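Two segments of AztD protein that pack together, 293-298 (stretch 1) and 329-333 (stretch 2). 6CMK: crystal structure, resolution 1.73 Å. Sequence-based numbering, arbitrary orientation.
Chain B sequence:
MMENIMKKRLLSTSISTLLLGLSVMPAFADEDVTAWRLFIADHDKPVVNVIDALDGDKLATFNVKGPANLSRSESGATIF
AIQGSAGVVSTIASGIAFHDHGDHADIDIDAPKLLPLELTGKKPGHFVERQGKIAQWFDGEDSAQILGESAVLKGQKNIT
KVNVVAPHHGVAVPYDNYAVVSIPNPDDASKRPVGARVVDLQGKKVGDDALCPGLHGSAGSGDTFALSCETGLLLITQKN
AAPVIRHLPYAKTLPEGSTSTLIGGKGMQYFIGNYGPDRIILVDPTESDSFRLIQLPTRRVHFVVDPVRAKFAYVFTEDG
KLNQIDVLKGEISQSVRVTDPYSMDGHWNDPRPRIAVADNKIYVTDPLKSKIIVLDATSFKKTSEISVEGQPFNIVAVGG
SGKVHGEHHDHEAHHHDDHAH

Stretch 1, residues 293-298: LIQLPT
Stretch 2 329-333: KGEIS

The contact centres on two isoleucines whose CA-to-CB bonds each point toward the opposing stretch: Ile294 CG2 lies 3.8 Å from Ile332 CG1, a van der Waals distance. Both adopt the mt rotamer (chi1/chi2 -62°/177° and -60°/174°), and they have the most area covered by the other stretch (64 Å² for Ile294, 65 Å² for Ile332), in a modest interface of 202 Å². Ile332 CD1 also meets Leu296 CD2 at 3.9 Å and Pro297 CD at 4.2 Å. Leu296 (chi1 -51°, chi2 170°) starts sideways, but its end comes nearer; Pro297 has a C-gamma endo ring.

Leu293 to Gln295 and Glu331 and Ile332 are extended (Ile294 phi/psi -118/127, Glu331 -154/162, Ile332 -77/117), while Ser333 has phi/psi -88/-27. The N-to-C directions of strands 293-295 and 331-333 differ by 52° and their axes approach to 7.4 Å. In register, Ile294 CA sits 6.2 Å from Glu331 CA. No direct hydrogen bond joins the stretches; the direct contacts are van der Waals packing.

Outward, Ile294 lies against backbone, with CG1 3.5 Å from Gly330 O and CD1 3.7 Å from Glu331 N. Gly330 has phi/psi 70/42, a positive phi that favours glycine. At the polar edge one water, its O 2.9 Å from Leu293 O and 2.7 Å from Gly330 O, donates to both, bridging two carbonyls that cannot bond each other. The CA-to-CB bonds of Leu293, Gln295 and Glu331 point away. Within stretch 1, Gln295 NE2 donates to Leu296 O at 3.1 Å, with an N-H...O angle of 175°.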

# COMPACT_ATOMS: atom_id res chain seq x y z
N LEU B 293 21.17 14.71 14.52
CA LEU B 293 21.31 14.20 15.88
C LEU B 293 20.24 14.80 16.78
O LEU B 293 20.02 16.01 16.76
CB LEU B 293 22.69 14.54 16.43
CG LEU B 293 23.03 14.10 17.86
CD1 LEU B 293 23.41 12.63 17.87
CD2 LEU B 293 24.15 14.95 18.44
N ILE B 294 19.59 13.96 17.59
CA ILE B 294 18.73 14.44 18.68
C ILE B 294 19.30 13.94 20.00
O ILE B 294 19.55 12.74 20.17
CB ILE B 294 17.27 13.99 18.52
CG1 ILE B 294 16.67 14.58 17.24
CG2 ILE B 294 16.46 14.43 19.75
CD1 ILE B 294 15.27 14.14 16.96
N GLN B 295 19.50 14.87 20.92
CA GLN B 295 19.96 14.56 22.27
C GLN B 295 18.76 14.34 23.17
O GLN B 295 17.88 15.20 23.27
CB GLN B 295 20.82 15.70 22.80
CG GLN B 295 21.27 15.51 24.25
CD GLN B 295 22.27 14.40 24.39
OE1 GLN B 295 23.35 14.44 23.79
NE2 GLN B 295 21.94 13.40 25.20
N LEU B 296 18.73 13.17 23.84
CA LEU B 296 17.64 12.88 24.76
C LEU B 296 18.02 13.33 26.17
O LEU B 296 19.20 13.28 26.54
CB LEU B 296 17.33 11.39 24.78
CG LEU B 296 17.11 10.75 23.42
CD1 LEU B 296 17.05 9.24 23.56
CD2 LEU B 296 15.85 11.30 22.77
N PRO B 297 17.04 13.76 26.96
CA PRO B 297 17.37 14.17 28.34
C PRO B 297 17.85 13.03 29.21
O PRO B 297 18.70 13.26 30.07
CB PRO B 297 16.06 14.79 28.86
CG PRO B 297 15.00 14.34 27.93
CD PRO B 297 15.63 14.02 26.61
N THR B 298 17.33 11.82 29.03
CA THR B 298 17.82 10.64 29.73
C THR B 298 17.96 9.51 28.71
O THR B 298 17.76 9.70 27.51
CB THR B 298 16.88 10.22 30.87
OG1 THR B 298 15.57 9.97 30.35
CG2 THR B 298 16.80 11.30 31.93
N LYS B 329 11.33 18.23 11.47
CA LYS B 329 12.03 19.29 12.18
C LYS B 329 13.30 18.80 12.87
O LYS B 329 14.16 19.62 13.21
CB LYS B 329 11.11 19.95 13.20
CG LYS B 329 9.90 20.64 12.58
CD LYS B 329 9.11 21.42 13.62
CE LYS B 329 8.29 22.52 12.98
NZ LYS B 329 7.60 23.36 13.99
N GLY B 330 13.43 17.49 13.07
CA GLY B 330 14.62 16.97 13.72
C GLY B 330 14.70 17.32 15.19
O GLY B 330 15.79 17.64 15.69
N GLU B 331 13.58 17.24 15.91
CA GLU B 331 13.58 17.61 17.31
C GLU B 331 12.48 16.87 18.06
O GLU B 331 11.53 16.35 17.46
CB GLU B 331 13.39 19.12 17.47
CG GLU B 331 12.04 19.59 17.00
CD GLU B 331 11.92 21.10 17.00
OE1 GLU B 331 12.97 21.79 16.98
OE2 GLU B 331 10.78 21.61 17.03
N ILE B 332 12.62 16.84 19.38
CA ILE B 332 11.55 16.40 20.26
C ILE B 332 10.54 17.53 20.37
O ILE B 332 10.86 18.61 20.87
CB ILE B 332 12.09 16.03 21.65
CG1 ILE B 332 13.11 14.89 21.54
CG2 ILE B 332 10.94 15.64 22.59
CD1 ILE B 332 13.80 14.57 22.84
N SER B 333 9.31 17.28 19.92
CA SER B 333 8.29 18.33 19.93
C SER B 333 7.52 18.40 21.24
O SER B 333 7.04 19.48 21.62
CB SER B 333 7.33 18.15 18.75
OG SER B 333 7.07 16.78 18.52
O HOH W 1 18.35 17.58 14.93